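Local coordinates for protein antigen 43 (Escherichia coli, PDB 4KH3) that promotes bacterial aggregation as a self-associating autotransporter adhesin of the cell surface, probably through a Velcro-like clasp between the beta-helical domains of neighbouring cells, at residues 117-120 against 126-129; 136-141 against 155-160; 185-188 against 192-195; 207-212 against 218-223. One frame throughout, in Å; residues are numbered along the deposited sequence.

Contact 1. Residues 117-120 against 126-129; sequences AGTI and YQTI
T119 and Q127 carry this small buried contact between them, about 77 Å² in all, the two side chains reaching towards each other from opposite directions. The end of the glutamine does the touching. Its NE2 lies over the threonine branch point, 3.5 Å from T119 CB, and slightly nearer the hydroxyl, with T119 OG1 3.3 Å from Q127 NE2. The angle at this last pair is too poor for a hydrogen bond; instead T119 OG1 and Q127 NE2 each give a proton to OE1 of Q108. The direct encounter is therefore packing, fixed in place by a shared third residue. An extended glutamine makes it possible; CG stands anti to the backbone N (chi1 179°) and the chain continues straight. It carries the amide across much of the gap between the backbones, where T119 CA and Q127 CA are 8.3 Å apart. A water adds a second bridge. It accepts a hydrogen bond from the backbone N of T119 at 3.1 Å and, weakly, one from Q127 NE2 at 3.4 Å. At the other end of the amide, Q127 OE1 accepts from NE2 of Q157, which leaves little freedom for the group to rotate. T119 follows the turn at G118, where the positive phi of 67° swings the chain round a corner between strands 115-117 and 120-121. Strand 126-129 faces this corner from the far wall of the coil, lying between strands 107-110 and 156-159, while the side chain of Q127 also packs on A135 of strand 134-136 and on T138 just after it.

Contact 2. Residues 136-141 against 155-160; sequences TGTIVN and SGQMVG
G156 meets V140 at the start of strand 156-159: its CA lies 4.2 Å from V140 CG1. At the positive phi of 96° found here a CB would press on the carbonyl O of S155, and the valine methyl lies against the bare CA. Q157 follows and takes the largest share of the buried surface. Its stem and its tip meet different residues. At the stem, V140 crosses the glutamine at about a right angle and sets CG2 4.2 Å from Q157 CB; with CG1 anti to the backbone N (chi1 -172°), the two valine methyls are divided between G156 and Q157. At the tip, Q157 NE2 comes down on T138, 3.0 Å from T138 OG1 and 3.4 Å from T138 CG2, so hydroxyl and methyl both border the amide. The amide itself is a rung of a longer ladder, Q157 NE2 giving to Q127 and Q157 OE1 accepting from Q174. Beyond it, M158 packs on Y126 and W177, and G160 closes the segment with its O bonded to S179. Strand 156-159 runs parallel between 126-129 and 173-176 on one wall of the coil; facing it, strand 139-140 lies between 120-121 and 166-168, whose I121 and T166 also touch Q157.

Contact 3. Residues 185-188 against 192-195; sequences TLIY and DQTV
Q193 NE2 is gripped from two sources at the edge of this contact with T185 and I187: it gives a hydrogen bond to Q174 OE1, and a weak one to a water 3.4 Å away. The same water lies 2.6 Å from T185 OG1, so the threonine hydroxyl and the glutamine amide are joined through it. Their direct approach is looser, with T185 OG1 3.7 Å from Q193 NE2. T185 CG2, 3.9 Å from the same Q193 NE2, completes the border. Q193 OE1 accepts from Q209 NE2, so that both ends of the amide are spoken for and its rotation is set. Below the polar end, I187 supplies the apolar half of the contact. Its chain runs out straight past CG1 (chi2 -173°) and pushes I187 CD1 against the glutamine stem, 3.5 Å from Q193 CB. The two side chains cross at nearly a right angle. The shorter branch, I187 CG2, turns the other way to lie 4.0 Å from D192 N, covering the backbone of a residue whose own side chain leaves in the direction of N208 and Y210. I168 and L204, from the coils before and after, pack on I187 as well. The two strands are not paired: their axes approach to 8.0 Å at 130°, as facing walls joined by a tight turn. Q174, Q193 and Q209, hydrogen-bonded from coil to coil, form a glutamine ladder, against which T185 and I187 pack from the facing wall; this is consistent with the right-handed parallel beta-helix of the pectate-lyase-like clan.

Contact 4. Residues 207-212 against 218-223; sequences GNQYVH and TETLIN
Q209 and T220 meet at one tight point, where T220 OG1 donates to Q209 OE1 over 2.9 Å. The donor oxygen lies at a C=O...donor angle of 116°, tilted 22° from the carbonyl plane, so the hydroxyl sits well to one side of the carbonyl oxygen. The threonine methyl shares the oxygen: T220 CG2 is 3.6 Å from Q209 OE1. This double touch follows from the threonine torsion, OG1 beside its own backbone N and CG2 anti to it (chi1 -66°), which turns both branches to the amide. Q209 OE1 also takes a weak bond from Q228 NE2, while Q209 NE2 continues the ladder to Q193. Buried, the amide is thus satisfied at both ends and should have little scope to flip. Interior ladders of amide side chains are known from parallel beta-helices, and this row of glutamines, here topped up by a hydroxyl from the facing wall, fits that pattern; strand 208-211 lies in one wall, between strands 192-195 and 227-230. Around this point the segments draw apart; V211 and I222, though buried, do not reach the opposing segment, I222 packing instead on Q228 and T239. The chain turns its corner at E219, and there the partly exposed side begins: E219 lies against N201 and H238, and T218 OG1 is bonded to H200. On the outer face of the other strand, Y210 packs on D192 and the H212 ring meets that of H196. N223 is also partly exposed; its ND2 is hydrogen-bonded to E205 OE1, and its OD1 to N242 ND2.

Contact 1 closes a loop of five residues, contact 2 one of thirteen, eight of them (146-153) not modelled, contact 3 a turn of three and contact 4 a stretch of five. They follow one another in series; none nests in or crosses another. Contacts 1 and 2, with centres about 5 Å apart, are stitched by backbone bonds, probably G118 N to T136 O and I129 O to G160 N. Contacts 3 and 4, about 7 Å apart between centres, are linked similarly by V195 N and Y210 O. Between the two pairs lies the coil of strand 173-176, whose Q174 bonds to both Q157 and Q193. Together they tie facing walls of successive beta-helix coils.

Contact 1. Residues 117-120 against 126-129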
loop_
_atom_site.group_PDB
_atom_site.type_symbol
_atom_site.label_atom_id
_atom_site.label_comp_id
_atom_site.label_asym_id
_atom_site.label_seq_id
_atom_site.Cartn_x
_atom_site.Cartn_y
_atom_site.Cartn_z
ATOM N N ALA A 117 9.597 -30.864 -5.193
ATOM C CA ALA A 117 10.155 -30.089 -6.286
ATOM C C ALA A 117 9.106 -29.857 -7.373
ATOM O O ALA A 117 8.485 -30.802 -7.860
ATOM C CB ALA A 117 11.373 -30.791 -6.843
ATOM N N GLY A 118 8.898 -28.600 -7.753
ATOM C CA GLY A 118 7.954 -28.295 -8.823
ATOM C C GLY A 118 6.468 -28.560 -8.568
ATOM O O GLY A 118 5.728 -28.910 -9.492
ATOM N N THR A 119 6.008 -28.379 -7.329
ATOM C CA THR A 119 4.577 -28.461 -7.050
ATOM C C THR A 119 3.864 -27.233 -7.624
ATOM O O THR A 119 4.301 -26.094 -7.433
ATOM C CB THR A 119 4.274 -28.557 -5.529
ATOM O OG1 THR A 119 4.837 -29.757 -4.991
ATOM C CG2 THR A 119 2.769 -28.566 -5.290
ATOM N N ILE A 120 2.775 -27.459 -8.345
ATOM C CA ILE A 120 1.932 -26.353 -8.775
ATOM C C ILE A 120 0.677 -26.395 -7.916
ATOM O O ILE A 120 0.027 -27.436 -7.792
ATOM C CB ILE A 120 1.572 -26.433 -10.262
ATOM C CG1 ILE A 120 2.831 -26.299 -11.116
ATOM C CG2 ILE A 120 0.605 -25.321 -10.651
ATOM C CD1 ILE A 120 2.529 -25.994 -12.548
ATOM N N TYR A 126 -3.221 -26.792 -1.333
ATOM C CA TYR A 126 -2.558 -26.413 -0.105
ATOM C C TYR A 126 -1.295 -27.235 0.069
ATOM O O TYR A 126 -1.354 -28.458 0.197
ATOM C CB TYR A 126 -3.504 -26.674 1.066
ATOM C CG TYR A 126 -3.002 -26.173 2.389
ATOM C CD1 TYR A 126 -2.655 -24.846 2.549
ATOM C CD2 TYR A 126 -2.891 -27.019 3.485
ATOM C CE1 TYR A 126 -2.218 -24.366 3.748
ATOM C CE2 TYR A 126 -2.442 -26.543 4.704
ATOM C CZ TYR A 126 -2.099 -25.209 4.824
ATOM O OH TYR A 126 -1.651 -24.704 6.031
ATOM N N GLN A 127 -0.149 -26.568 0.042
ATOM C CA GLN A 127 1.102 -27.229 0.362
ATOM C C GLN A 127 1.634 -26.649 1.668
ATOM O O GLN A 127 1.785 -25.419 1.804
ATOM C CB GLN A 127 2.121 -27.058 -0.758
ATOM C CG GLN A 127 3.482 -27.727 -0.474
ATOM C CD GLN A 127 4.585 -27.203 -1.377
ATOM O OE1 GLN A 127 4.925 -26.020 -1.327
ATOM N NE2 GLN A 127 5.150 -28.078 -2.212
ATOM N N THR A 128 1.888 -27.542 2.629
ATOM C CA THR A 128 2.433 -27.173 3.932
ATOM C C THR A 128 3.822 -27.740 4.033
ATOM O O THR A 128 4.006 -28.951 3.890
ATOM C CB THR A 128 1.674 -27.845 5.107
ATOM O OG1 THR A 128 0.281 -27.951 4.816
ATOM C CG2 THR A 128 1.879 -27.079 6.379
ATOM N N ILE A 129 4.796 -26.887 4.314
ATOM C CA ILE A 129 6.155 -27.358 4.515
ATOM C C ILE A 129 6.464 -27.294 5.988
ATOM O O ILE A 129 6.619 -26.211 6.541
ATOM C CB ILE A 129 7.163 -26.484 3.778
ATOM C CG1 ILE A 129 6.782 -26.360 2.299
ATOM C CG2 ILE A 129 8.571 -27.048 3.930
ATOM C CD1 ILE A 129 7.423 -25.185 1.652
HETATM O O HOH W 1 7.448 -27.632 -4.653
#

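Contact 2. Residues 136-141 against 155-160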
loop_
_atom_site.group_PDB
_atom_site.type_symbol
_atom_site.label_atom_id
_atom_site.label_comp_id
_atom_site.label_asym_id
_atom_site.label_seq_id
_atom_site.Cartn_x
_atom_site.Cartn_y
_atom_site.Cartn_z
ATOM N N THR A 136 11.115 -26.799 -3.637
ATOM C CA THR A 136 11.786 -26.014 -4.653
ATOM C C THR A 136 10.876 -25.867 -5.865
ATOM O O THR A 136 10.066 -26.747 -6.154
ATOM C CB THR A 136 13.103 -26.672 -5.105
ATOM O OG1 THR A 136 12.813 -27.932 -5.714
ATOM C CG2 THR A 136 14.035 -26.904 -3.925
ATOM N N GLY A 137 11.037 -24.766 -6.593
ATOM C CA GLY A 137 10.319 -24.565 -7.833
ATOM C C GLY A 137 8.813 -24.562 -7.662
ATOM O O GLY A 137 8.091 -24.961 -8.566
ATOM N N THR A 138 8.323 -24.109 -6.512
ATOM C CA THR A 138 6.889 -24.115 -6.302
ATOM C C THR A 138 6.241 -22.988 -7.089
ATOM O O THR A 138 6.722 -21.857 -7.082
ATOM C CB THR A 138 6.494 -24.013 -4.815
ATOM O OG1 THR A 138 7.340 -24.860 -4.025
ATOM C CG2 THR A 138 5.033 -24.439 -4.630
ATOM N N ILE A 139 5.167 -23.321 -7.796
ATOM C CA ILE A 139 4.346 -22.341 -8.497
ATOM C C ILE A 139 3.042 -22.209 -7.721
ATOM O O ILE A 139 2.291 -23.177 -7.591
ATOM C CB ILE A 139 4.029 -22.813 -9.923
ATOM C CG1 ILE A 139 5.308 -23.292 -10.619
ATOM C CG2 ILE A 139 3.328 -21.728 -10.714
ATOM C CD1 ILE A 139 6.376 -22.224 -10.754
ATOM N N VAL A 140 2.787 -21.020 -7.190
ATOM C CA VAL A 140 1.646 -20.792 -6.317
ATOM C C VAL A 140 0.572 -19.954 -7.017
ATOM O O VAL A 140 0.757 -18.750 -7.243
ATOM C CB VAL A 140 2.110 -20.095 -5.029
ATOM C CG1 VAL A 140 0.960 -20.022 -4.005
ATOM C CG2 VAL A 140 3.322 -20.842 -4.451
ATOM N N ASN A 141 -0.552 -20.592 -7.339
ATOM C CA ASN A 141 -1.596 -19.983 -8.169
ATOM C C ASN A 141 -2.888 -19.686 -7.409
ATOM O O ASN A 141 -3.907 -19.322 -8.001
ATOM C CB ASN A 141 -1.895 -20.867 -9.393
ATOM C CG ASN A 141 -0.762 -20.858 -10.396
ATOM O OD1 ASN A 141 -0.028 -19.877 -10.486
ATOM N ND2 ASN A 141 -0.599 -21.954 -11.148
ATOM N N SER A 155 -5.146 -22.288 2.205
ATOM C CA SER A 155 -4.737 -22.590 0.834
ATOM C C SER A 155 -3.486 -21.788 0.404
ATOM O O SER A 155 -3.128 -20.787 1.025
ATOM C CB SER A 155 -5.892 -22.315 -0.130
ATOM O OG SER A 155 -6.250 -20.955 -0.062
ATOM N N GLY A 156 -2.831 -22.219 -0.668
ATOM C CA GLY A 156 -1.584 -21.597 -1.076
ATOM C C GLY A 156 -0.424 -22.407 -0.525
ATOM O O GLY A 156 -0.518 -23.632 -0.399
ATOM N N GLN A 157 0.676 -21.740 -0.198
ATOM C CA GLN A 157 1.833 -22.431 0.356
ATOM C C GLN A 157 2.121 -21.899 1.740
ATOM O O GLN A 157 2.199 -20.687 1.929
ATOM C CB GLN A 157 3.058 -22.207 -0.528
ATOM C CG GLN A 157 4.320 -22.946 -0.095
ATOM C CD GLN A 157 5.513 -22.592 -0.972
ATOM O OE1 GLN A 157 5.845 -21.414 -1.134
ATOM N NE2 GLN A 157 6.152 -23.606 -1.553
ATOM N N MET A 158 2.275 -22.801 2.707
ATOM C CA MET A 158 2.703 -22.411 4.048
ATOM C C MET A 158 4.102 -22.911 4.298
ATOM O O MET A 158 4.406 -24.083 4.058
ATOM C CB MET A 158 1.775 -22.984 5.110
ATOM C CG MET A 158 0.313 -22.724 4.812
ATOM S SD MET A 158 -0.294 -21.029 5.018
ATOM C CE MET A 158 -0.944 -20.709 3.367
ATOM N N VAL A 159 4.951 -22.030 4.806
ATOM C CA VAL A 159 6.342 -22.371 4.985
ATOM C C VAL A 159 6.752 -22.367 6.449
ATOM O O VAL A 159 6.946 -21.308 7.054
ATOM C CB VAL A 159 7.254 -21.412 4.204
ATOM C CG1 VAL A 159 8.671 -21.976 4.140
ATOM C CG2 VAL A 159 6.697 -21.160 2.813
ATOM N N GLY A 160 6.902 -23.563 7.005
ATOM C CA GLY A 160 7.445 -23.729 8.334
ATOM C C GLY A 160 8.866 -24.215 8.222
ATOM O O GLY A 160 9.681 -24.011 9.129
#

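Contact 3. Residues 185-188 against 192-195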
loop_
_atom_site.group_PDB
_atom_site.type_symbol
_atom_site.label_atom_id
_atom_site.label_comp_id
_atom_site.label_asym_id
_atom_site.label_seq_id
_atom_site.Cartn_x
_atom_site.Cartn_y
_atom_site.Cartn_z
ATOM N N THR A 185 12.204 -15.638 -4.134
ATOM C CA THR A 185 10.787 -15.688 -4.385
ATOM C C THR A 185 10.427 -14.622 -5.403
ATOM O O THR A 185 10.802 -13.462 -5.249
ATOM C CB THR A 185 10.015 -15.455 -3.084
ATOM O OG1 THR A 185 10.395 -16.455 -2.134
ATOM C CG2 THR A 185 8.537 -15.540 -3.303
ATOM N N LEU A 186 9.700 -15.022 -6.446
ATOM C CA LEU A 186 9.233 -14.087 -7.466
ATOM C C LEU A 186 7.739 -13.852 -7.307
ATOM O O LEU A 186 6.951 -14.788 -7.342
ATOM C CB LEU A 186 9.539 -14.638 -8.860
ATOM C CG LEU A 186 8.937 -13.907 -10.055
ATOM C CD1 LEU A 186 9.398 -12.450 -10.101
ATOM C CD2 LEU A 186 9.302 -14.632 -11.354
ATOM N N ILE A 187 7.336 -12.601 -7.124
ATOM C CA ILE A 187 5.927 -12.320 -6.864
ATOM C C ILE A 187 5.320 -11.352 -7.879
ATOM O O ILE A 187 5.711 -10.185 -7.953
ATOM C CB ILE A 187 5.725 -11.772 -5.427
ATOM C CG1 ILE A 187 6.554 -12.580 -4.425
ATOM C CG2 ILE A 187 4.258 -11.784 -5.036
ATOM C CD1 ILE A 187 6.273 -12.220 -3.002
ATOM N N TYR A 188 4.363 -11.840 -8.667
ATOM C CA TYR A 188 3.719 -11.005 -9.683
ATOM C C TYR A 188 2.530 -10.235 -9.122
ATOM O O TYR A 188 2.099 -10.460 -7.982
ATOM C CB TYR A 188 3.267 -11.844 -10.888
ATOM C CG TYR A 188 4.403 -12.380 -11.743
ATOM C CD1 TYR A 188 5.093 -11.549 -12.614
ATOM C CD2 TYR A 188 4.767 -13.725 -11.689
ATOM C CE1 TYR A 188 6.129 -12.030 -13.408
ATOM C CE2 TYR A 188 5.792 -14.220 -12.475
ATOM C CZ TYR A 188 6.477 -13.360 -13.328
ATOM O OH TYR A 188 7.499 -13.831 -14.112
ATOM N N ASP A 192 0.854 -12.465 -3.117
ATOM C CA ASP A 192 1.172 -11.968 -1.786
ATOM C C ASP A 192 2.106 -12.946 -1.096
ATOM O O ASP A 192 1.947 -14.159 -1.229
ATOM C CB ASP A 192 -0.092 -11.896 -0.911
ATOM C CG ASP A 192 -1.171 -11.033 -1.503
ATOM O OD1 ASP A 192 -0.885 -9.879 -1.882
ATOM O OD2 ASP A 192 -2.323 -11.505 -1.573
ATOM N N GLN A 193 3.046 -12.406 -0.333
ATOM C CA GLN A 193 3.809 -13.179 0.630
ATOM C C GLN A 193 3.710 -12.485 1.991
ATOM O O GLN A 193 3.913 -11.273 2.105
ATOM C CB GLN A 193 5.255 -13.267 0.193
ATOM C CG GLN A 193 6.206 -13.837 1.201
ATOM C CD GLN A 193 7.645 -13.630 0.762
ATOM O OE1 GLN A 193 8.118 -12.494 0.668
ATOM N NE2 GLN A 193 8.337 -14.722 0.466
ATOM N N THR A 194 3.361 -13.264 3.006
ATOM C CA THR A 194 3.211 -12.779 4.356
ATOM C C THR A 194 4.369 -13.365 5.121
ATOM O O THR A 194 4.550 -14.579 5.131
ATOM C CB THR A 194 1.914 -13.307 4.986
ATOM O OG1 THR A 194 0.807 -12.969 4.147
ATOM C CG2 THR A 194 1.705 -12.708 6.360
ATOM N N VAL A 195 5.150 -12.513 5.768
ATOM C CA VAL A 195 6.371 -12.959 6.419
ATOM C C VAL A 195 6.309 -12.867 7.946
ATOM O O VAL A 195 6.397 -11.782 8.505
ATOM C CB VAL A 195 7.570 -12.127 5.944
ATOM C CG1 VAL A 195 8.855 -12.635 6.579
ATOM C CG2 VAL A 195 7.655 -12.142 4.415
HETATM O O HOH W 2 11.586 -14.942 -0.425
#

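Contact 4. Residues 207-212 against 218-223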
loop_
_atom_site.group_PDB
_atom_site.type_symbol
_atom_site.label_atom_id
_atom_site.label_comp_id
_atom_site.label_asym_id
_atom_site.label_seq_id
_atom_site.Cartn_x
_atom_site.Cartn_y
_atom_site.Cartn_z
ATOM N N GLY A 207 4.021 -7.598 -7.344
ATOM C CA GLY A 207 3.426 -8.284 -6.211
ATOM C C GLY A 207 3.647 -7.612 -4.863
ATOM O O GLY A 207 4.298 -6.562 -4.764
ATOM N N ASN A 208 3.105 -8.234 -3.818
ATOM C CA ASN A 208 3.142 -7.659 -2.476
ATOM C C ASN A 208 3.885 -8.543 -1.499
ATOM O O ASN A 208 3.781 -9.774 -1.555
ATOM C CB ASN A 208 1.722 -7.443 -1.951
ATOM C CG ASN A 208 0.909 -6.495 -2.826
ATOM O OD1 ASN A 208 1.447 -5.777 -3.668
ATOM N ND2 ASN A 208 -0.390 -6.476 -2.608
ATOM N N GLN A 209 4.636 -7.917 -0.604
ATOM C CA GLN A 209 5.227 -8.627 0.513
ATOM C C GLN A 209 4.892 -7.900 1.818
ATOM O O GLN A 209 5.165 -6.699 1.967
ATOM C CB GLN A 209 6.734 -8.750 0.344
ATOM C CG GLN A 209 7.410 -9.373 1.547
ATOM C CD GLN A 209 8.921 -9.269 1.496
ATOM O OE1 GLN A 209 9.488 -8.175 1.578
ATOM N NE2 GLN A 209 9.576 -10.406 1.359
ATOM N N TYR A 210 4.279 -8.632 2.745
ATOM C CA TYR A 210 3.893 -8.095 4.044
ATOM C C TYR A 210 4.754 -8.723 5.130
ATOM O O TYR A 210 4.706 -9.930 5.378
ATOM C CB TYR A 210 2.422 -8.375 4.348
ATOM C CG TYR A 210 1.470 -7.961 3.259
ATOM C CD1 TYR A 210 1.001 -6.665 3.179
ATOM C CD2 TYR A 210 1.009 -8.878 2.331
ATOM C CE1 TYR A 210 0.112 -6.283 2.194
ATOM C CE2 TYR A 210 0.116 -8.512 1.339
ATOM C CZ TYR A 210 -0.324 -7.208 1.271
ATOM O OH TYR A 210 -1.208 -6.821 0.278
ATOM N N VAL A 211 5.551 -7.885 5.772
ATOM C CA VAL A 211 6.430 -8.337 6.823
ATOM C C VAL A 211 5.774 -8.007 8.147
ATOM O O VAL A 211 5.631 -6.835 8.515
ATOM C CB VAL A 211 7.783 -7.648 6.736
ATOM C CG1 VAL A 211 8.709 -8.187 7.820
ATOM C CG2 VAL A 211 8.365 -7.841 5.324
ATOM N N HIS A 212 5.352 -9.054 8.842
ATOM C CA HIS A 212 4.667 -8.907 10.108
ATOM C C HIS A 212 5.642 -8.801 11.274
ATOM O O HIS A 212 6.853 -8.982 11.115
ATOM C CB HIS A 212 3.691 -10.065 10.309
ATOM C CG HIS A 212 2.470 -9.966 9.453
ATOM N ND1 HIS A 212 1.192 -9.959 9.971
ATOM C CD2 HIS A 212 2.328 -9.833 8.112
ATOM C CE1 HIS A 212 0.320 -9.846 8.987
ATOM N NE2 HIS A 212 0.982 -9.769 7.847
ATOM N N THR A 218 15.054 -9.783 3.791
ATOM C CA THR A 218 16.335 -9.275 3.307
ATOM C C THR A 218 16.394 -9.319 1.785
ATOM O O THR A 218 15.931 -10.274 1.165
ATOM C CB THR A 218 17.515 -10.066 3.893
ATOM O OG1 THR A 218 17.466 -11.420 3.426
ATOM C CG2 THR A 218 17.458 -10.060 5.415
ATOM N N GLU A 219 16.956 -8.272 1.193
ATOM C CA GLU A 219 17.095 -8.176 -0.252
ATOM C C GLU A 219 15.760 -8.291 -0.979
ATOM O O GLU A 219 15.589 -9.142 -1.852
ATOM C CB GLU A 219 18.086 -9.216 -0.785
ATOM C CG GLU A 219 19.547 -8.817 -0.655
ATOM C CD GLU A 219 20.152 -9.255 0.664
ATOM O OE1 GLU A 219 19.567 -10.150 1.322
ATOM O OE2 GLU A 219 21.210 -8.707 1.036
ATOM N N THR A 220 14.802 -7.454 -0.601
ATOM C CA THR A 220 13.574 -7.374 -1.368
ATOM C C THR A 220 13.785 -6.388 -2.496
ATOM O O THR A 220 14.259 -5.275 -2.286
ATOM C CB THR A 220 12.363 -6.987 -0.511
ATOM O OG1 THR A 220 12.098 -8.040 0.420
ATOM C CG2 THR A 220 11.125 -6.797 -1.378
ATOM N N LEU A 221 13.466 -6.822 -3.705
ATOM C CA LEU A 221 13.614 -5.995 -4.877
ATOM C C LEU A 221 12.226 -5.599 -5.375
ATOM O O LEU A 221 11.441 -6.442 -5.818
ATOM C CB LEU A 221 14.390 -6.771 -5.925
ATOM C CG LEU A 221 14.516 -6.161 -7.312
ATOM C CD1 LEU A 221 15.148 -4.774 -7.230
ATOM C CD2 LEU A 221 15.334 -7.106 -8.172
ATOM N N ILE A 222 11.915 -4.314 -5.268
ATOM C CA ILE A 222 10.574 -3.831 -5.558
ATOM C C ILE A 222 10.523 -3.216 -6.944
ATOM O O ILE A 222 10.886 -2.052 -7.131
ATOM C CB ILE A 222 10.108 -2.761 -4.536
ATOM C CG1 ILE A 222 10.451 -3.172 -3.107
ATOM C CG2 ILE A 222 8.618 -2.515 -4.659
ATOM C CD1 ILE A 222 10.029 -2.132 -2.064
ATOM N N ASN A 223 10.078 -3.992 -7.924
ATOM C CA ASN A 223 9.942 -3.450 -9.260
ATOM C C ASN A 223 8.600 -2.739 -9.408
ATOM O O ASN A 223 7.864 -2.587 -8.429
ATOM C CB ASN A 223 10.136 -4.528 -10.311
ATOM C CG ASN A 223 11.564 -5.019 -10.369
ATOM O OD1 ASN A 223 12.492 -4.247 -10.186
ATOM N ND2 ASN A 223 11.745 -6.304 -10.626
#